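Local structure of dihydrodipicolinate synthase (Bacillus clausii KSM-K16, 3E96) at residues I20-K25 against N274-R279; D244-F248 against L296-W300; F248-R252 against V263-A267. The protein probably acts as a 4-hydroxy-tetrahydrodipicolinate synthase, a TIM-barrel lyase of the DapA family expected to hold pyruvate as a Schiff base. Residues are numbered along the deposited sequence.

Contact 1: residues I20-K25 against N274-R279; sequences ITPFRK and NAGVTR
Two loops cross with end-to-end directions 80° apart, Pro22 nearest Ala275 (CA-CA 4.8 Å) and Phe23 nearest Gly276 (5.2 Å). Residues 20-24 are extended. Ile20 (chi1 p, chi2 t) sets CD1 3.6 Å from Ala275 CB, its side chain about 4 Å from that of Thr56, predicted to bind pyruvate. Pro22 CA makes a CA-H...O contact of 3.2 Å with Ala275 O. Phe23 O accepts a hydrogen bond from Val277 N (2.9 Å, 165°), with Gly276 just before Val277 at phi 73°, where a CB would collide with that same oxygen. On one face of the Phe23 ring (chi1 m) the Arg279 guanidinium stacks flat, centres 4.1 Å apart and planes at 15°, and Arg279 CG makes a CH-pi contact (3.7 Å to the centroid); Arg279 also hydrogen-bonds Gly28 O and salt-bridges Glu66. Lys25 CA lies 3.8 Å from Val277 CG2. This loop after the first strand, 15-17, of the (beta/alpha)8 barrel is clasped by the one following helix 262-270, with Pro22 against helix 32-43.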
loop_
_atom_site.group_PDB
_atom_site.type_symbol
_atom_site.label_atom_id
_atom_site.label_comp_id
_atom_site.label_asym_id
_atom_site.label_seq_id
_atom_site.Cartn_x
_atom_site.Cartn_y
_atom_site.Cartn_z
ATOM N N ILE B 20 -2.183 -7.298 -17.935
ATOM C CA ILE B 20 -3.269 -7.368 -16.974
ATOM C C ILE B 20 -3.330 -8.830 -16.543
ATOM O O ILE B 20 -2.740 -9.703 -17.191
ATOM C CB ILE B 20 -4.635 -7.060 -17.618
ATOM C CG1 ILE B 20 -4.847 -7.990 -18.821
ATOM C CG2 ILE B 20 -4.717 -5.608 -18.015
ATOM C CD1 ILE B 20 -6.308 -8.188 -19.212
ATOM N N THR B 21 -4.028 -9.091 -15.444
ATOM C CA THR B 21 -4.247 -10.456 -14.986
ATOM C C THR B 21 -5.755 -10.627 -15.165
ATOM O O THR B 21 -6.551 -10.082 -14.396
ATOM C CB THR B 21 -3.904 -10.659 -13.497
ATOM O OG1 THR B 21 -2.524 -10.338 -13.270
ATOM C CG2 THR B 21 -4.147 -12.117 -13.098
ATOM N N PRO B 22 -6.172 -11.362 -16.211
ATOM C CA PRO B 22 -7.602 -11.573 -16.457
ATOM C C PRO B 22 -8.271 -12.301 -15.296
ATOM O O PRO B 22 -7.799 -13.354 -14.874
ATOM C CB PRO B 22 -7.618 -12.420 -17.735
ATOM C CG PRO B 22 -6.326 -12.050 -18.411
ATOM C CD PRO B 22 -5.358 -11.997 -17.259
ATOM N N PHE B 23 -9.361 -11.738 -14.775
ATOM C CA PHE B 23 -10.088 -12.370 -13.677
ATOM C C PHE B 23 -11.510 -12.662 -14.141
ATOM O O PHE B 23 -12.134 -11.827 -14.798
ATOM C CB PHE B 23 -10.162 -11.458 -12.448
ATOM C CG PHE B 23 -8.832 -11.131 -11.835
ATOM C CD1 PHE B 23 -7.966 -12.140 -11.430
ATOM C CD2 PHE B 23 -8.466 -9.802 -11.614
ATOM C CE1 PHE B 23 -6.753 -11.833 -10.809
ATOM C CE2 PHE B 23 -7.259 -9.484 -10.996
ATOM C CZ PHE B 23 -6.400 -10.500 -10.592
ATOM N N ARG B 24 -12.022 -13.837 -13.789
ATOM C CA ARG B 24 -13.379 -14.216 -14.175
ATOM C C ARG B 24 -14.424 -13.431 -13.397
ATOM O O ARG B 24 -14.291 -13.229 -12.192
ATOM C CB ARG B 24 -13.605 -15.709 -13.941
ATOM C CG ARG B 24 -12.712 -16.601 -14.775
ATOM C CD ARG B 24 -13.206 -18.038 -14.752
ATOM N NE ARG B 24 -12.472 -18.874 -15.697
ATOM C CZ ARG B 24 -11.253 -19.358 -15.483
ATOM N NH1 ARG B 24 -10.618 -19.095 -14.348
ATOM N NH2 ARG B 24 -10.667 -20.102 -16.410
ATOM N N LYS B 25 -15.469 -12.993 -14.087
ATOM C CA LYS B 25 -16.534 -12.240 -13.436
ATOM C C LYS B 25 -17.297 -13.140 -12.468
ATOM O O LYS B 25 -17.775 -12.687 -11.425
ATOM C CB LYS B 25 -17.503 -11.680 -14.481
ATOM C CG LYS B 25 -18.632 -10.842 -13.894
ATOM C CD LYS B 25 -19.544 -10.308 -14.986
ATOM C CE LYS B 25 -20.677 -9.473 -14.405
ATOM N NZ LYS B 25 -21.580 -8.945 -15.467
ATOM N N ASN B 274 -10.166 -10.703 -24.674
ATOM C CA ASN B 274 -10.506 -11.271 -23.371
ATOM C C ASN B 274 -9.730 -10.684 -22.198
ATOM O O ASN B 274 -8.511 -10.809 -22.123
ATOM C CB ASN B 274 -10.313 -12.784 -23.415
ATOM C CG ASN B 274 -11.205 -13.443 -24.452
ATOM O OD1 ASN B 274 -10.740 -14.219 -25.290
ATOM N ND2 ASN B 274 -12.494 -13.129 -24.400
ATOM N N ALA B 275 -10.449 -10.058 -21.274
ATOM C CA ALA B 275 -9.809 -9.450 -20.114
ATOM C C ALA B 275 -10.539 -9.758 -18.819
ATOM O O ALA B 275 -9.931 -9.788 -17.748
ATOM C CB ALA B 275 -9.719 -7.943 -20.307
ATOM N N GLY B 276 -11.841 -9.990 -18.910
ATOM C CA GLY B 276 -12.600 -10.258 -17.706
ATOM C C GLY B 276 -12.764 -8.969 -16.917
ATOM O O GLY B 276 -12.862 -7.891 -17.501
ATOM N N VAL B 277 -12.764 -9.071 -15.591
ATOM C CA VAL B 277 -12.948 -7.905 -14.736
ATOM C C VAL B 277 -11.799 -7.684 -13.758
ATOM O O VAL B 277 -10.859 -8.475 -13.688
ATOM C CB VAL B 277 -14.234 -8.040 -13.896
ATOM C CG1 VAL B 277 -15.447 -8.132 -14.804
ATOM C CG2 VAL B 277 -14.135 -9.284 -13.005
ATOM N N THR B 278 -11.887 -6.592 -13.009
ATOM C CA THR B 278 -10.884 -6.284 -11.997
ATOM C C THR B 278 -11.360 -6.938 -10.703
ATOM O O THR B 278 -12.520 -7.350 -10.605
ATOM C CB THR B 278 -10.757 -4.754 -11.750
ATOM O OG1 THR B 278 -12.059 -4.187 -11.531
ATOM C CG2 THR B 278 -10.090 -4.066 -12.936
ATOM N N ARG B 279 -10.468 -7.060 -9.727
ATOM C CA ARG B 279 -10.835 -7.622 -8.432
ATOM C C ARG B 279 -11.010 -6.460 -7.456
ATOM O O ARG B 279 -10.390 -5.406 -7.622
ATOM C CB ARG B 279 -9.734 -8.542 -7.889
ATOM C CG ARG B 279 -9.779 -9.987 -8.377
ATOM C CD ARG B 279 -8.691 -10.817 -7.697
ATOM N NE ARG B 279 -8.699 -12.212 -8.135
ATOM C CZ ARG B 279 -7.780 -13.112 -7.802
ATOM N NH1 ARG B 279 -7.873 -14.356 -8.257
ATOM N NH2 ARG B 279 -6.768 -12.775 -7.014
#

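Contact 2: residues D244-F248 against L296-W300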
loop_
_atom_site.group_PDB
_atom_site.type_symbol
_atom_site.label_atom_id
_atom_site.label_comp_id
_atom_site.label_asym_id
_atom_site.label_seq_id
_atom_site.Cartn_x
_atom_site.Cartn_y
_atom_site.Cartn_z
ATOM N N ASP B 244 -2.913 11.663 -29.538
ATOM C CA ASP B 244 -3.806 10.552 -29.854
ATOM C C ASP B 244 -4.048 9.635 -28.652
ATOM O O ASP B 244 -5.150 9.125 -28.467
ATOM C CB ASP B 244 -3.202 9.735 -31.008
ATOM C CG ASP B 244 -4.136 8.660 -31.528
ATOM O OD1 ASP B 244 -5.239 9.004 -31.999
ATOM O OD2 ASP B 244 -3.765 7.467 -31.474
ATOM N N ILE B 245 -3.017 9.441 -27.833
ATOM C CA ILE B 245 -3.112 8.551 -26.675
ATOM C C ILE B 245 -3.511 9.190 -25.340
ATOM O O ILE B 245 -4.097 8.523 -24.487
ATOM C CB ILE B 245 -1.773 7.795 -26.478
ATOM C CG1 ILE B 245 -1.452 6.976 -27.732
ATOM C CG2 ILE B 245 -1.854 6.871 -25.271
ATOM C CD1 ILE B 245 -0.051 6.381 -27.738
ATOM N N VAL B 246 -3.210 10.473 -25.157
ATOM C CA VAL B 246 -3.513 11.147 -23.893
ATOM C C VAL B 246 -4.921 10.968 -23.312
ATOM O O VAL B 246 -5.070 10.684 -22.121
ATOM C CB VAL B 246 -3.207 12.661 -23.978
ATOM C CG1 VAL B 246 -3.664 13.359 -22.697
ATOM C CG2 VAL B 246 -1.715 12.870 -24.163
ATOM N N PRO B 247 -5.971 11.137 -24.130
ATOM C CA PRO B 247 -7.328 10.975 -23.599
ATOM C C PRO B 247 -7.553 9.626 -22.911
ATOM O O PRO B 247 -8.242 9.545 -21.893
ATOM C CB PRO B 247 -8.205 11.156 -24.838
ATOM C CG PRO B 247 -7.408 12.126 -25.665
ATOM C CD PRO B 247 -6.004 11.575 -25.538
ATOM N N PHE B 248 -6.963 8.574 -23.467
ATOM C CA PHE B 248 -7.095 7.239 -22.902
ATOM C C PHE B 248 -6.406 7.185 -21.542
ATOM O O PHE B 248 -6.953 6.642 -20.577
ATOM C CB PHE B 248 -6.463 6.204 -23.836
ATOM C CG PHE B 248 -6.641 4.779 -23.376
ATOM C CD1 PHE B 248 -7.898 4.181 -23.390
ATOM C CD2 PHE B 248 -5.550 4.036 -22.935
ATOM C CE1 PHE B 248 -8.068 2.857 -22.973
ATOM C CE2 PHE B 248 -5.705 2.713 -22.515
ATOM C CZ PHE B 248 -6.967 2.124 -22.535
ATOM N N LEU B 296 -14.147 7.023 -26.845
ATOM C CA LEU B 296 -12.707 7.061 -27.073
ATOM C C LEU B 296 -12.311 6.038 -28.141
ATOM O O LEU B 296 -11.518 6.333 -29.040
ATOM C CB LEU B 296 -11.967 6.770 -25.765
ATOM C CG LEU B 296 -10.510 7.215 -25.657
ATOM C CD1 LEU B 296 -10.424 8.728 -25.774
ATOM C CD2 LEU B 296 -9.947 6.773 -24.318
ATOM N N LEU B 297 -12.865 4.836 -28.037
ATOM C CA LEU B 297 -12.571 3.782 -29.001
ATOM C C LEU B 297 -13.140 4.171 -30.359
ATOM O O LEU B 297 -12.571 3.846 -31.402
ATOM C CB LEU B 297 -13.168 2.451 -28.538
ATOM C CG LEU B 297 -12.528 1.845 -27.285
ATOM C CD1 LEU B 297 -13.218 0.538 -26.938
ATOM C CD2 LEU B 297 -11.039 1.620 -27.520
ATOM N N SER B 298 -14.266 4.873 -30.335
ATOM C CA SER B 298 -14.902 5.329 -31.561
ATOM C C SER B 298 -13.987 6.350 -32.239
ATOM O O SER B 298 -13.784 6.305 -33.451
ATOM C CB SER B 298 -16.258 5.964 -31.241
ATOM O OG SER B 298 -16.927 6.374 -32.421
ATOM N N SER B 299 -13.420 7.263 -31.453
ATOM C CA SER B 299 -12.534 8.280 -32.009
ATOM C C SER B 299 -11.272 7.642 -32.578
ATOM O O SER B 299 -10.696 8.151 -33.543
ATOM C CB SER B 299 -12.160 9.321 -30.947
ATOM O OG SER B 299 -11.210 8.805 -30.029
ATOM N N TRP B 300 -10.837 6.534 -31.981
ATOM C CA TRP B 300 -9.652 5.828 -32.464
ATOM C C TRP B 300 -10.026 4.999 -33.689
ATOM O O TRP B 300 -9.180 4.322 -34.271
ATOM C CB TRP B 300 -9.093 4.882 -31.396
ATOM C CG TRP B 300 -8.125 5.509 -30.442
ATOM C CD1 TRP B 300 -7.412 6.655 -30.628
ATOM C CD2 TRP B 300 -7.699 4.970 -29.186
ATOM N NE1 TRP B 300 -6.562 6.865 -29.564
ATOM C CE2 TRP B 300 -6.718 5.844 -28.666
ATOM C CE3 TRP B 300 -8.048 3.831 -28.450
ATOM C CZ2 TRP B 300 -6.080 5.612 -27.442
ATOM C CZ3 TRP B 300 -7.413 3.599 -27.231
ATOM C CH2 TRP B 300 -6.439 4.489 -26.743
#
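Here the C-terminal helices that follow the TIM barrel pack on one another: the C-terminal half of helix 235-252 meets the end of helix 287-299, with Trp300 just past its last turn. Pro247 lies in a kink of the first helix, where the N atoms of 247 and 248 lack the usual bond to the preceding turn; Phe248 N keeps only a weak one to Ile245 O. Proline has no NH to give, which accounts for the gap at 247.

Trp300, with chi1 at -87° and chi2 at -20°, turns the edge of its indole to the first helix. Its six-membered ring meets the Phe248 ring obliquely, centroids 5.2 Å apart and planes at 44°, while CH2 comes within 3.4 Å of Phe248 CB. Phe248 adopts chi1 t, which carries its ring inward to Val263 and Ala267 of helix 262-270 as well. Leu296, chi1 t and chi2 p, spreads its two methyls over neighbouring residues: CD1 sits 3.4 Å from Pro247 CB, CD2 3.4 Å from Phe248 CD1 at the edge of that ring. Asp244, also chi1 t, swings its carboxylate round towards the indole, but the salt bridge of OD2 is with Lys222, whose ammonium in turn makes a cation-pi contact with Trp300. On the second helix Ser299 (chi1 p) turns OG back to Leu296 O, 2.7 Å away. A side-chain-to-backbone hydrogen bond runs from Trp300 NE1 to Asp244 O, at 2.9 Å and 153°.

Contact 3: residues F248-R252 against V263-A267; sequences FEDLR and VIKEA
Phe248 reaches across to helix 262-270 and overlaps Val263, Ile264 and Ala267: its CE1 is 3.9 Å from Val263 CG1 and 4.1 Å from Ala267 CB, and its CZ 4.2 Å from Ile264 CG1, with Ala267 at the ring edge. Chi1 t and chi2 69° set this direction. Both segments are regular alpha helix, with Arg252 N bonded to Phe248 O and Ala267 N to Val263 O, each 3.0 Å. Their axes approach to 10.7 Å, N-to-C directions 120° apart, and the nearest CA atoms are those of Arg252 and Val263 (5.6 Å). Val263 (chi1 t) fills the middle of the contact: CG2 lies 4.1 Å from Leu251 CG and 3.7 Å from Leu251 O, and CG1 3.8 Å from Arg252 CG. Arg252 (chi1 m, chi2 t, chi3 p) folds so that Ile264 CD1 sits over one face of its guanidinium, 3.3 Å from NH2. That charged group is held by a salt bridge from NH1 to Glu249 OE2 (2.9 Å), one turn back, and by Asn260 through NH2. Ile264 (chi1 m, chi2 t) also lies about 4 Å, side chain to side chain, from Thr56, a predicted pyruvate-binding residue. This buried, largely apolar packing joins two of the helices that follow the (beta/alpha)8 barrel of the DapA family, beside its probable active site.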
loop_
_atom_site.group_PDB
_atom_site.type_symbol
_atom_site.label_atom_id
_atom_site.label_comp_id
_atom_site.label_asym_id
_atom_site.label_seq_id
_atom_site.Cartn_x
_atom_site.Cartn_y
_atom_site.Cartn_z
ATOM N N PHE B 248 -6.963 8.574 -23.467
ATOM C CA PHE B 248 -7.095 7.239 -22.902
ATOM C C PHE B 248 -6.406 7.185 -21.542
ATOM O O PHE B 248 -6.953 6.642 -20.577
ATOM C CB PHE B 248 -6.463 6.204 -23.836
ATOM C CG PHE B 248 -6.641 4.779 -23.376
ATOM C CD1 PHE B 248 -7.898 4.181 -23.390
ATOM C CD2 PHE B 248 -5.550 4.036 -22.935
ATOM C CE1 PHE B 248 -8.068 2.857 -22.973
ATOM C CE2 PHE B 248 -5.705 2.713 -22.515
ATOM C CZ PHE B 248 -6.967 2.124 -22.535
ATOM N N GLU B 249 -5.203 7.747 -21.470
ATOM C CA GLU B 249 -4.458 7.753 -20.218
ATOM C C GLU B 249 -5.157 8.602 -19.159
ATOM O O GLU B 249 -5.143 8.257 -17.975
ATOM C CB GLU B 249 -3.025 8.243 -20.458
ATOM C CG GLU B 249 -2.183 7.245 -21.254
ATOM C CD GLU B 249 -2.012 5.918 -20.523
ATOM O OE1 GLU B 249 -1.342 5.902 -19.470
ATOM O OE2 GLU B 249 -2.554 4.892 -20.988
ATOM N N ASP B 250 -5.780 9.703 -19.576
ATOM C CA ASP B 250 -6.489 10.545 -18.618
ATOM C C ASP B 250 -7.723 9.830 -18.080
ATOM O O ASP B 250 -8.072 9.981 -16.909
ATOM C CB ASP B 250 -6.892 11.881 -19.247
ATOM C CG ASP B 250 -5.709 12.802 -19.448
ATOM O OD1 ASP B 250 -4.711 12.663 -18.706
ATOM O OD2 ASP B 250 -5.780 13.678 -20.334
ATOM N N LEU B 251 -8.377 9.042 -18.928
ATOM C CA LEU B 251 -9.558 8.307 -18.496
ATOM C C LEU B 251 -9.149 7.238 -17.480
ATOM O O LEU B 251 -9.861 6.991 -16.504
ATOM C CB LEU B 251 -10.250 7.661 -19.695
ATOM C CG LEU B 251 -11.583 6.960 -19.422
ATOM C CD1 LEU B 251 -12.519 7.874 -18.641
ATOM C CD2 LEU B 251 -12.211 6.560 -20.754
ATOM N N ARG B 252 -7.999 6.609 -17.714
ATOM C CA ARG B 252 -7.473 5.596 -16.803
ATOM C C ARG B 252 -7.104 6.252 -15.470
ATOM O O ARG B 252 -7.195 5.635 -14.409
ATOM C CB ARG B 252 -6.208 4.954 -17.382
ATOM C CG ARG B 252 -6.425 4.051 -18.586
ATOM C CD ARG B 252 -5.090 3.502 -19.070
ATOM N NE ARG B 252 -4.435 2.688 -18.049
ATOM C CZ ARG B 252 -3.156 2.322 -18.089
ATOM N NH1 ARG B 252 -2.386 2.705 -19.099
ATOM N NH2 ARG B 252 -2.649 1.562 -17.126
ATOM N N VAL B 263 -10.388 0.506 -16.775
ATOM C CA VAL B 263 -10.619 1.136 -18.081
ATOM C C VAL B 263 -9.993 0.263 -19.175
ATOM O O VAL B 263 -10.583 0.062 -20.245
ATOM C CB VAL B 263 -10.002 2.557 -18.156
ATOM C CG1 VAL B 263 -9.983 3.052 -19.605
ATOM C CG2 VAL B 263 -10.813 3.517 -17.294
ATOM N N ILE B 264 -8.797 -0.255 -18.904
ATOM C CA ILE B 264 -8.115 -1.120 -19.861
ATOM C C ILE B 264 -8.945 -2.381 -20.130
ATOM O O ILE B 264 -9.158 -2.768 -21.287
ATOM C CB ILE B 264 -6.717 -1.544 -19.341
ATOM C CG1 ILE B 264 -5.766 -0.347 -19.367
ATOM C CG2 ILE B 264 -6.150 -2.674 -20.196
ATOM C CD1 ILE B 264 -4.387 -0.644 -18.809
ATOM N N LYS B 265 -9.419 -3.015 -19.061
ATOM C CA LYS B 265 -10.204 -4.237 -19.204
ATOM C C LYS B 265 -11.536 -4.064 -19.919
ATOM O O LYS B 265 -11.916 -4.904 -20.739
ATOM C CB LYS B 265 -10.420 -4.893 -17.834
ATOM C CG LYS B 265 -9.144 -5.532 -17.277
ATOM C CD LYS B 265 -9.398 -6.374 -16.032
ATOM C CE LYS B 265 -8.116 -7.086 -15.598
ATOM N NZ LYS B 265 -8.258 -7.804 -14.290
ATOM N N GLU B 266 -12.252 -2.988 -19.627
ATOM C CA GLU B 266 -13.533 -2.788 -20.295
ATOM C C GLU B 266 -13.319 -2.348 -21.740
ATOM O O GLU B 266 -14.149 -2.623 -22.606
ATOM C CB GLU B 266 -14.397 -1.799 -19.512
ATOM C CG GLU B 266 -14.841 -2.389 -18.177
ATOM C CD GLU B 266 -16.067 -1.728 -17.587
ATOM O OE1 GLU B 266 -16.848 -1.111 -18.346
ATOM O OE2 GLU B 266 -16.260 -1.846 -16.357
ATOM N N ALA B 267 -12.193 -1.695 -22.010
ATOM C CA ALA B 267 -11.875 -1.277 -23.372
ATOM C C ALA B 267 -11.523 -2.529 -24.187
ATOM O O ALA B 267 -11.969 -2.683 -25.332
ATOM C CB ALA B 267 -10.699 -0.306 -23.367
#

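In the fold
From the N terminus, the loop after barrel strand 15-17 enters contact 1 first and waits about 250 residues, through the rest of the barrel, for its partner at 274-279. Contacts 2 and 3 then start from the same helix, 235-252, and share Phe248. Contact 3 closes the short loop to helix 262-270 and nests inside contact 1. Contact 2 closes later, at the end of helix 287-299, so it crosses contact 1, whose nearest atoms are about 9 Å away. Lys265 joins contacts 3 and 1, its NZ probably hydrogen-bonded to Thr21 O and Val277 O. Together they tie the three C-terminal helices to each other and to the first barrel loop.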